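Local coordinates for protein Crov588 (Cafeteriavirus, PDB 6NYR) that is of unknown function but folds into a novel circular leucine-rich-repeat protein, built from tandem FNIP repeats, at residues Q396-K401 with H414-K419; Q418-N423 with E444-D449; Q484-N489 with H502-K507. One frame throughout, in Å; residues are numbered along the deposited sequence.

Interaction 1: residues Q396-K401 with H414-K419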
loop_
_atom_site.group_PDB
_atom_site.type_symbol
_atom_site.label_atom_id
_atom_site.label_comp_id
_atom_site.label_asym_id
_atom_site.label_seq_id
_atom_site.Cartn_x
_atom_site.Cartn_y
_atom_site.Cartn_z
ATOM N N GLN A 396 -15.592 25.832 -13.164
ATOM C CA GLN A 396 -16.846 26.487 -13.498
ATOM C C GLN A 396 -17.578 26.882 -12.223
ATOM O O GLN A 396 -17.369 26.304 -11.153
ATOM C CB GLN A 396 -17.743 25.571 -14.338
ATOM C CG GLN A 396 -17.136 25.124 -15.651
ATOM C CD GLN A 396 -16.763 26.282 -16.550
ATOM O OE1 GLN A 396 -17.500 27.263 -16.658
ATOM N NE2 GLN A 396 -15.605 26.184 -17.189
ATOM N N GLU A 397 -18.441 27.887 -12.348
ATOM C CA GLU A 397 -19.219 28.345 -11.207
ATOM C C GLU A 397 -20.199 27.264 -10.768
ATOM O O GLU A 397 -20.776 26.550 -11.592
ATOM C CB GLU A 397 -19.970 29.627 -11.554
ATOM C CG GLU A 397 -19.081 30.843 -11.727
ATOM C CD GLU A 397 -19.880 32.108 -11.959
ATOM O OE1 GLU A 397 -20.953 32.024 -12.593
ATOM O OE2 GLU A 397 -19.444 33.183 -11.493
ATOM N N ILE A 398 -20.396 27.160 -9.458
ATOM C CA ILE A 398 -21.334 26.214 -8.861
ATOM C C ILE A 398 -22.407 27.047 -8.177
ATOM O O ILE A 398 -22.158 27.654 -7.128
ATOM C CB ILE A 398 -20.646 25.264 -7.872
ATOM C CG1 ILE A 398 -19.433 24.611 -8.539
ATOM C CG2 ILE A 398 -21.621 24.202 -7.384
ATOM C CD1 ILE A 398 -18.705 23.617 -7.663
ATOM N N ALA A 399 -23.600 27.071 -8.761
ATOM C CA ALA A 399 -24.677 27.926 -8.292
ATOM C C ALA A 399 -25.461 27.210 -7.193
ATOM O O ALA A 399 -25.094 26.123 -6.742
ATOM C CB ALA A 399 -25.567 28.342 -9.461
ATOM N N GLU A 400 -26.568 27.811 -6.765
ATOM C CA GLU A 400 -27.231 27.387 -5.544
ATOM C C GLU A 400 -27.698 25.940 -5.553
ATOM O O GLU A 400 -27.173 25.112 -4.802
ATOM C CB GLU A 400 -28.436 28.296 -5.259
ATOM C CG GLU A 400 -28.089 29.645 -4.659
ATOM C CD GLU A 400 -29.315 30.410 -4.201
ATOM O OE1 GLU A 400 -30.250 29.773 -3.671
ATOM O OE2 GLU A 400 -29.346 31.644 -4.369
ATOM N N LYS A 401 -28.685 25.617 -6.384
ATOM C CA LYS A 401 -29.332 24.310 -6.326
ATOM C C LYS A 401 -28.632 23.264 -7.182
ATOM O O LYS A 401 -29.291 22.366 -7.731
ATOM C CB LYS A 401 -30.801 24.434 -6.735
ATOM C CG LYS A 401 -31.757 24.688 -5.564
ATOM C CD LYS A 401 -31.600 26.100 -5.007
ATOM C CE LYS A 401 -31.642 26.107 -3.484
ATOM N NZ LYS A 401 -33.016 26.136 -2.912
ATOM N N HIS A 414 -7.425 20.723 -9.030
ATOM C CA HIS A 414 -6.297 21.649 -9.090
ATOM C C HIS A 414 -6.719 23.072 -9.433
ATOM O O HIS A 414 -6.318 24.028 -8.760
ATOM C CB HIS A 414 -5.274 21.139 -10.109
ATOM C CG HIS A 414 -3.955 21.843 -10.056
ATOM N ND1 HIS A 414 -3.719 23.039 -10.702
ATOM C CD2 HIS A 414 -2.799 21.518 -9.432
ATOM C CE1 HIS A 414 -2.475 23.418 -10.478
ATOM N NE2 HIS A 414 -1.894 22.515 -9.709
ATOM N N ASN A 415 -7.502 23.239 -10.497
ATOM C CA ASN A 415 -7.720 24.571 -11.043
ATOM C C ASN A 415 -8.938 25.289 -10.479
ATOM O O ASN A 415 -9.135 26.467 -10.797
ATOM C CB ASN A 415 -7.876 24.514 -12.573
ATOM C CG ASN A 415 -6.598 24.134 -13.283
ATOM O OD1 ASN A 415 -5.532 24.044 -12.667
ATOM N ND2 ASN A 415 -6.690 23.919 -14.589
ATOM N N PHE A 416 -9.766 24.632 -9.672
ATOM C CA PHE A 416 -10.989 25.285 -9.230
ATOM C C PHE A 416 -10.648 26.520 -8.401
ATOM O O PHE A 416 -9.942 26.428 -7.392
ATOM C CB PHE A 416 -11.862 24.341 -8.413
ATOM C CG PHE A 416 -13.165 24.959 -7.997
ATOM C CD1 PHE A 416 -14.275 24.874 -8.817
ATOM C CD2 PHE A 416 -13.269 25.657 -6.803
ATOM C CE1 PHE A 416 -15.471 25.455 -8.449
ATOM C CE2 PHE A 416 -14.459 26.239 -6.429
ATOM C CZ PHE A 416 -15.564 26.140 -7.253
ATOM N N ASN A 417 -11.166 27.670 -8.820
ATOM C CA ASN A 417 -10.944 28.920 -8.104
ATOM C C ASN A 417 -12.095 29.881 -8.389
ATOM O O ASN A 417 -11.893 31.039 -8.758
ATOM C CB ASN A 417 -9.601 29.537 -8.496
ATOM C CG ASN A 417 -9.240 30.738 -7.641
ATOM O OD1 ASN A 417 -9.698 30.868 -6.502
ATOM N ND2 ASN A 417 -8.423 31.630 -8.189
ATOM N N GLN A 418 -13.322 29.409 -8.211
ATOM C CA GLN A 418 -14.505 30.245 -8.338
ATOM C C GLN A 418 -15.024 30.594 -6.950
ATOM O O GLN A 418 -14.734 29.914 -5.962
ATOM C CB GLN A 418 -15.603 29.544 -9.143
ATOM C CG GLN A 418 -15.194 29.126 -10.543
ATOM C CD GLN A 418 -14.742 30.294 -11.395
ATOM O OE1 GLN A 418 -15.263 31.405 -11.281
ATOM N NE2 GLN A 418 -13.756 30.050 -12.247
ATOM N N LYS A 419 -15.808 31.666 -6.882
ATOM C CA LYS A 419 -16.361 32.079 -5.604
ATOM C C LYS A 419 -17.383 31.041 -5.146
ATOM O O LYS A 419 -18.058 30.403 -5.959
ATOM C CB LYS A 419 -17.044 33.438 -5.711
ATOM C CG LYS A 419 -16.212 34.596 -6.255
ATOM C CD LYS A 419 -17.016 35.893 -6.055
ATOM C CE LYS A 419 -16.656 37.006 -7.037
ATOM N NZ LYS A 419 -15.299 37.582 -6.875
#
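Phe416 and Ile398 cross obliquely, and Gln418 crosses Glu397 at about a right angle; these two meetings join loops of successive leucine-rich-repeat coils within one FNIP repeat. The Phe416 ring reaches 396-401 because its CG is anti to the backbone N (chi1 -177°). Its CE1 lies 3.8 Å from Ile398 CD1, the tip of an Ile whose CG1 is anti to its carbonyl carbon. The same CE1 approaches the backbone, 3.4 Å from Gln396 O. On one face of the ring, Gln418 N sits 3.8 Å above the plane, offset toward the rim. Gln418 points its CB at the other loop and, with CG anti to the carbonyl carbon (chi1 -58°), lays CG 3.6 Å from Gln396 O; the bend at chi2 turns the amide. Its OE1 comes 3.9 Å from Glu397 CG, with the amide and carboxylate planes 77° apart. The amide's firmer tie is NE2 to Asn395 OD1, an oxygen that also accepts Asn417 N; Gln396 NE2 repeats the tie to Asn373 one coil earlier. No hydrogen bond joins 396-401 to 414-419, so their direct contact is packing, apolar and carbonyl-to-carbon, while the polar tie between coils runs through Asn395 and fixes the amide.

Interaction 2: residues Q418-N423 with E444-D449; sequences QKIIEN and ENVLPD
Ile420 opens the contact with its CB directed at 444-449. Its CG2, anti to the backbone N, stands 3.9 Å from Val446 CG1, and the two side chains cross at about a right angle. That Val446 methyl is itself anti to its backbone N (chi1 176°), which brings it 3.5 Å from Ile420 O as well. Beyond the pair, Ile420 also touches Phe434 of the next coil. Ile421 directs its CB away and contributes through its backbone, its O lying 4.0 Å from the same Val446 CG1. The two segments are loops of adjacent coils in the FNIP, leucine-rich-repeat solenoid, one falling in each of two consecutive FNIP repeats, and the strands recur every 22 residues. Against that spacing the contact is shifted by two residues, since the nearest CA pair is Glu422 with Val446 at 4.5 Å. Glu422 takes the crowded first torsion, CG between the backbone N and the carbonyl carbon, and runs on extended alongside Asn445, both pointing the same way. Its CB lies 3.4 Å from Asn445 O, whereas its carboxylate makes only a loose approach, OE1 being 4.2 Å from Asn445 CB. Asn423, last in the segment, is equivalent to Asn445 by the 22-residue spacing, and both adopt the left-handed backbone conformation, phi being 56° and 59°.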
loop_
_atom_site.group_PDB
_atom_site.type_symbol
_atom_site.label_atom_id
_atom_site.label_comp_id
_atom_site.label_asym_id
_atom_site.label_seq_id
_atom_site.Cartn_x
_atom_site.Cartn_y
_atom_site.Cartn_z
ATOM N N GLN A 418 -13.322 29.409 -8.211
ATOM C CA GLN A 418 -14.505 30.245 -8.338
ATOM C C GLN A 418 -15.024 30.594 -6.950
ATOM O O GLN A 418 -14.734 29.914 -5.962
ATOM C CB GLN A 418 -15.603 29.544 -9.143
ATOM C CG GLN A 418 -15.194 29.126 -10.543
ATOM C CD GLN A 418 -14.742 30.294 -11.395
ATOM O OE1 GLN A 418 -15.263 31.405 -11.281
ATOM N NE2 GLN A 418 -13.756 30.050 -12.247
ATOM N N LYS A 419 -15.808 31.666 -6.882
ATOM C CA LYS A 419 -16.361 32.079 -5.604
ATOM C C LYS A 419 -17.383 31.041 -5.146
ATOM O O LYS A 419 -18.058 30.403 -5.959
ATOM C CB LYS A 419 -17.044 33.438 -5.711
ATOM C CG LYS A 419 -16.212 34.596 -6.255
ATOM C CD LYS A 419 -17.016 35.893 -6.055
ATOM C CE LYS A 419 -16.656 37.006 -7.037
ATOM N NZ LYS A 419 -15.299 37.582 -6.875
ATOM N N ILE A 420 -17.501 30.875 -3.834
ATOM C CA ILE A 420 -18.485 29.972 -3.239
ATOM C C ILE A 420 -19.312 30.802 -2.270
ATOM O O ILE A 420 -18.794 31.284 -1.254
ATOM C CB ILE A 420 -17.836 28.775 -2.536
ATOM C CG1 ILE A 420 -16.947 28.027 -3.529
ATOM C CG2 ILE A 420 -18.891 27.856 -1.949
ATOM C CD1 ILE A 420 -16.426 26.709 -3.020
ATOM N N ILE A 421 -20.599 30.966 -2.571
ATOM C CA ILE A 421 -21.450 31.799 -1.732
ATOM C C ILE A 421 -22.440 30.918 -0.980
ATOM O O ILE A 421 -22.376 29.688 -1.061
ATOM C CB ILE A 421 -22.186 32.850 -2.581
ATOM C CG1 ILE A 421 -23.087 32.177 -3.619
ATOM C CG2 ILE A 421 -21.178 33.746 -3.299
ATOM C CD1 ILE A 421 -24.015 33.139 -4.349
ATOM N N GLU A 422 -23.354 31.539 -0.238
ATOM C CA GLU A 422 -24.221 30.782 0.648
ATOM C C GLU A 422 -25.230 29.970 -0.163
ATOM O O GLU A 422 -25.587 30.303 -1.297
ATOM C CB GLU A 422 -24.922 31.701 1.644
ATOM C CG GLU A 422 -25.818 32.756 1.047
ATOM C CD GLU A 422 -26.731 33.375 2.091
ATOM O OE1 GLU A 422 -26.367 33.360 3.288
ATOM O OE2 GLU A 422 -27.820 33.857 1.718
ATOM N N ASN A 423 -25.695 28.889 0.451
ATOM C CA ASN A 423 -26.603 27.928 -0.176
ATOM C C ASN A 423 -26.063 27.342 -1.478
ATOM O O ASN A 423 -26.831 26.995 -2.382
ATOM C CB ASN A 423 -27.980 28.554 -0.431
ATOM C CG ASN A 423 -28.766 28.779 0.842
ATOM O OD1 ASN A 423 -28.756 29.869 1.414
ATOM N ND2 ASN A 423 -29.447 27.739 1.299
ATOM N N GLU A 444 -19.297 34.128 6.170
ATOM C CA GLU A 444 -20.016 33.236 7.066
ATOM C C GLU A 444 -21.279 32.692 6.401
ATOM O O GLU A 444 -21.747 33.192 5.373
ATOM C CB GLU A 444 -20.379 33.937 8.377
ATOM C CG GLU A 444 -21.215 35.193 8.248
ATOM C CD GLU A 444 -21.458 35.857 9.597
ATOM O OE1 GLU A 444 -22.068 35.213 10.477
ATOM O OE2 GLU A 444 -21.021 37.012 9.780
ATOM N N ASN A 445 -21.823 31.638 7.010
ATOM C CA ASN A 445 -22.979 30.907 6.498
ATOM C C ASN A 445 -22.728 30.321 5.113
ATOM O O ASN A 445 -23.675 30.046 4.366
ATOM C CB ASN A 445 -24.228 31.791 6.486
ATOM C CG ASN A 445 -24.634 32.243 7.881
ATOM O OD1 ASN A 445 -24.596 33.434 8.193
ATOM N ND2 ASN A 445 -25.004 31.289 8.731
ATOM N N VAL A 446 -21.462 30.129 4.761
ATOM C CA VAL A 446 -21.075 29.443 3.533
ATOM C C VAL A 446 -20.761 27.979 3.801
ATOM O O VAL A 446 -21.276 27.089 3.125
ATOM C CB VAL A 446 -19.871 30.157 2.878
ATOM C CG1 VAL A 446 -19.392 29.388 1.649
ATOM C CG2 VAL A 446 -20.232 31.589 2.512
ATOM N N LEU A 447 -19.908 27.718 4.786
ATOM C CA LEU A 447 -19.559 26.353 5.145
ATOM C C LEU A 447 -20.674 25.745 5.982
ATOM O O LEU A 447 -21.038 26.315 7.014
ATOM C CB LEU A 447 -18.252 26.340 5.916
ATOM C CG LEU A 447 -17.061 26.947 5.172
ATOM C CD1 LEU A 447 -15.859 27.088 6.088
ATOM C CD2 LEU A 447 -16.712 26.095 3.958
ATOM N N PRO A 448 -21.242 24.606 5.578
ATOM C CA PRO A 448 -22.330 24.017 6.373
ATOM C C PRO A 448 -21.842 23.560 7.738
ATOM O O PRO A 448 -20.756 22.994 7.874
ATOM C CB PRO A 448 -22.785 22.824 5.519
ATOM C CG PRO A 448 -21.580 22.478 4.681
ATOM C CD PRO A 448 -20.924 23.806 4.382
ATOM N N ASP A 449 -22.666 23.814 8.758
ATOM C CA ASP A 449 -22.295 23.456 10.121
ATOM C C ASP A 449 -22.101 21.956 10.293
ATOM O O ASP A 449 -21.460 21.536 11.261
ATOM C CB ASP A 449 -23.357 23.973 11.094
ATOM C CG ASP A 449 -23.255 25.472 11.322
ATOM O OD1 ASP A 449 -22.124 25.966 11.511
ATOM O OD2 ASP A 449 -24.298 26.159 11.299
#

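Interaction 3: residues Q484-N489 with H502-K507; sequences QKIIEN and HDFNQK
The loops 484-489 and 502-507 come nearest at Lys485 and Gln506, whose CA atoms are 5.8 Å apart, and no hydrogen bond spans them. Phe504 supplies the aromatic part of the contact: with CG anti to the backbone N (chi1 -178°), its ring extends to the first loop. Gln484 O meets the ring at its edge, near the ring plane, 3.3 Å from CE1, an approach consistent with a favourable attraction between the carbonyl oxygen and the slightly positive rim. Ile486 crosses the ring obliquely, its CG1 being 4.1 Å from that same Phe504 CE1. Within its own loop, Gln506 N lies 3.7 Å above one face of Phe504, displaced toward the rim. Such a loop-to-loop contact joins neighbouring coils of the leucine-rich-repeat solenoid: the short strands 475-477 and 497-499 precede the two segments, which belong to successive coils of one FNIP repeat. Asn483 ties the coils together, its OD1 accepting both Asn505 N and Gln506 NE2, just as Gln484 NE2 is bound by Asn461 one coil back. Gln506 has CG anti to its carbonyl carbon, 3.8 Å from Gln484 C, and the chi2 bend carries the amide to Asn483. Lys485 crosses it at about a right angle; its extended chain bends at chi4 (71°), so that NZ comes back to 3.8 Å from Gln506 OE1, too long for a hydrogen bond but probably mildly favourable. Earlier in 502-507, His502 ND1 donates to Asp503 OD1 at 2.6 Å, nearly straight (166°), with the oxygen in the imidazole plane and met almost along its C-O axis. The Asp503 carboxylate could favour a protonated imidazole, and His502 also stacks on His480 of the preceding coil.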
loop_
_atom_site.group_PDB
_atom_site.type_symbol
_atom_site.label_atom_id
_atom_site.label_comp_id
_atom_site.label_asym_id
_atom_site.label_seq_id
_atom_site.Cartn_x
_atom_site.Cartn_y
_atom_site.Cartn_z
ATOM N N GLN A 484 -2.365 34.227 7.261
ATOM C CA GLN A 484 -3.220 35.267 7.815
ATOM C C GLN A 484 -3.355 35.072 9.320
ATOM O O GLN A 484 -3.259 33.950 9.830
ATOM C CB GLN A 484 -4.616 35.265 7.161
ATOM C CG GLN A 484 -4.607 35.444 5.644
ATOM C CD GLN A 484 -3.954 36.739 5.190
ATOM O OE1 GLN A 484 -4.167 37.799 5.776
ATOM N NE2 GLN A 484 -3.150 36.655 4.135
ATOM N N LYS A 485 -3.554 36.185 10.025
ATOM C CA LYS A 485 -3.783 36.142 11.462
ATOM C C LYS A 485 -5.015 35.301 11.788
ATOM O O LYS A 485 -6.046 35.399 11.120
ATOM C CB LYS A 485 -3.981 37.558 12.003
ATOM C CG LYS A 485 -2.723 38.397 12.137
ATOM C CD LYS A 485 -3.088 39.818 12.576
ATOM C CE LYS A 485 -1.857 40.650 12.896
ATOM N NZ LYS A 485 -1.071 41.006 11.682
ATOM N N ILE A 486 -4.897 34.466 12.820
ATOM C CA ILE A 486 -6.022 33.711 13.374
ATOM C C ILE A 486 -6.386 34.324 14.722
ATOM O O ILE A 486 -5.552 34.388 15.633
ATOM C CB ILE A 486 -5.708 32.212 13.495
ATOM C CG1 ILE A 486 -5.181 31.704 12.151
ATOM C CG2 ILE A 486 -6.947 31.457 13.939
ATOM C CD1 ILE A 486 -5.045 30.196 12.050
ATOM N N ILE A 487 -7.631 34.772 14.841
ATOM C CA ILE A 487 -8.065 35.627 15.935
ATOM C C ILE A 487 -8.990 34.849 16.871
ATOM O O ILE A 487 -9.388 33.716 16.599
ATOM C CB ILE A 487 -8.773 36.891 15.401
ATOM C CG1 ILE A 487 -7.853 37.641 14.427
ATOM C CG2 ILE A 487 -9.210 37.826 16.513
ATOM C CD1 ILE A 487 -6.481 37.969 14.998
ATOM N N GLU A 488 -9.299 35.474 18.007
ATOM C CA GLU A 488 -10.307 34.974 18.933
ATOM C C GLU A 488 -11.619 34.686 18.217
ATOM O O GLU A 488 -12.042 35.437 17.335
ATOM C CB GLU A 488 -10.536 36.010 20.043
ATOM C CG GLU A 488 -11.178 35.481 21.309
ATOM C CD GLU A 488 -10.741 36.252 22.548
ATOM O OE1 GLU A 488 -9.829 37.102 22.442
ATOM O OE2 GLU A 488 -11.319 36.014 23.628
ATOM N N ASN A 489 -12.258 33.584 18.606
ATOM C CA ASN A 489 -13.605 33.248 18.146
ATOM C C ASN A 489 -13.634 32.977 16.645
ATOM O O ASN A 489 -14.602 33.311 15.958
ATOM C CB ASN A 489 -14.613 34.350 18.494
ATOM C CG ASN A 489 -14.773 34.562 19.986
ATOM O OD1 ASN A 489 -14.955 33.609 20.749
ATOM N ND2 ASN A 489 -14.710 35.818 20.413
ATOM N N HIS A 502 3.106 25.673 5.111
ATOM C CA HIS A 502 4.493 26.094 4.968
ATOM C C HIS A 502 4.691 27.535 5.412
ATOM O O HIS A 502 5.586 27.835 6.211
ATOM C CB HIS A 502 4.942 25.932 3.510
ATOM C CG HIS A 502 6.370 26.317 3.278
ATOM N ND1 HIS A 502 6.761 27.617 3.032
ATOM C CD2 HIS A 502 7.503 25.574 3.264
ATOM C CE1 HIS A 502 8.073 27.658 2.879
ATOM N NE2 HIS A 502 8.547 26.432 3.013
ATOM N N ASP A 503 3.859 28.445 4.903
ATOM C CA ASP A 503 4.135 29.865 5.042
ATOM C C ASP A 503 3.629 30.465 6.346
ATOM O O ASP A 503 4.046 31.575 6.694
ATOM C CB ASP A 503 3.505 30.654 3.885
ATOM C CG ASP A 503 4.178 30.407 2.555
ATOM O OD1 ASP A 503 5.160 29.633 2.498
ATOM O OD2 ASP A 503 3.716 31.001 1.557
ATOM N N PHE A 504 2.741 29.786 7.069
ATOM C CA PHE A 504 2.128 30.424 8.226
ATOM C C PHE A 504 3.189 30.851 9.229
ATOM O O PHE A 504 3.978 30.023 9.697
ATOM C CB PHE A 504 1.134 29.509 8.919
ATOM C CG PHE A 504 0.459 30.166 10.097
ATOM C CD1 PHE A 504 -0.689 30.916 9.920
ATOM C CD2 PHE A 504 1.005 30.076 11.372
ATOM C CE1 PHE A 504 -1.301 31.536 10.990
ATOM C CE2 PHE A 504 0.400 30.698 12.443
ATOM C CZ PHE A 504 -0.754 31.431 12.254
ATOM N N ASN A 505 3.182 32.133 9.584
ATOM C CA ASN A 505 4.142 32.660 10.544
ATOM C C ASN A 505 3.580 33.901 11.230
ATOM O O ASN A 505 4.194 34.975 11.191
ATOM C CB ASN A 505 5.465 32.984 9.850
ATOM C CG ASN A 505 6.586 33.262 10.835
ATOM O OD1 ASN A 505 6.510 32.887 12.006
ATOM N ND2 ASN A 505 7.635 33.920 10.366
ATOM N N GLN A 506 2.406 33.765 11.842
ATOM C CA GLN A 506 1.764 34.857 12.559
ATOM C C GLN A 506 1.726 34.535 14.048
ATOM O O GLN A 506 1.684 33.368 14.444
ATOM C CB GLN A 506 0.334 35.095 12.056
ATOM C CG GLN A 506 0.221 35.474 10.595
ATOM C CD GLN A 506 0.986 36.738 10.256
ATOM O OE1 GLN A 506 0.841 37.766 10.915
ATOM N NE2 GLN A 506 1.809 36.664 9.214
ATOM N N LYS A 507 1.735 35.580 14.872
ATOM C CA LYS A 507 1.611 35.396 16.312
ATOM C C LYS A 507 0.238 34.838 16.664
ATOM O O LYS A 507 -0.765 35.152 16.013
ATOM C CB LYS A 507 1.867 36.714 17.041
ATOM C CG LYS A 507 3.347 37.074 17.107
ATOM C CD LYS A 507 3.598 38.452 17.699
ATOM C CE LYS A 507 5.085 38.787 17.625
ATOM N NZ LYS A 507 5.364 40.243 17.752
#

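How the interactions relate
Interactions 1 and 3 are the same contact four coils apart: all their residue numbers differ by 88, and they bury similar areas, 210 and 226 Å². Each joins two coils of one FNIP repeat through a Phe-Ile pair and a Gln. Interaction 1 is a surface contact, whereas interaction 3 has its Ile buried as well as its Phe, and has Lys485 beside the Gln where interaction 1 has Glu397. Interaction 2, also partly buried, bridges two repeats and pairs buried Ile420 with buried Val446 instead of a ring. It shares Gln418 and Lys419 with interaction 1, and Glu400 CB packs 3.5 Å from Asn423 O between them. Interaction 3 stands apart, its nearest atoms about 9 Å from interaction 2.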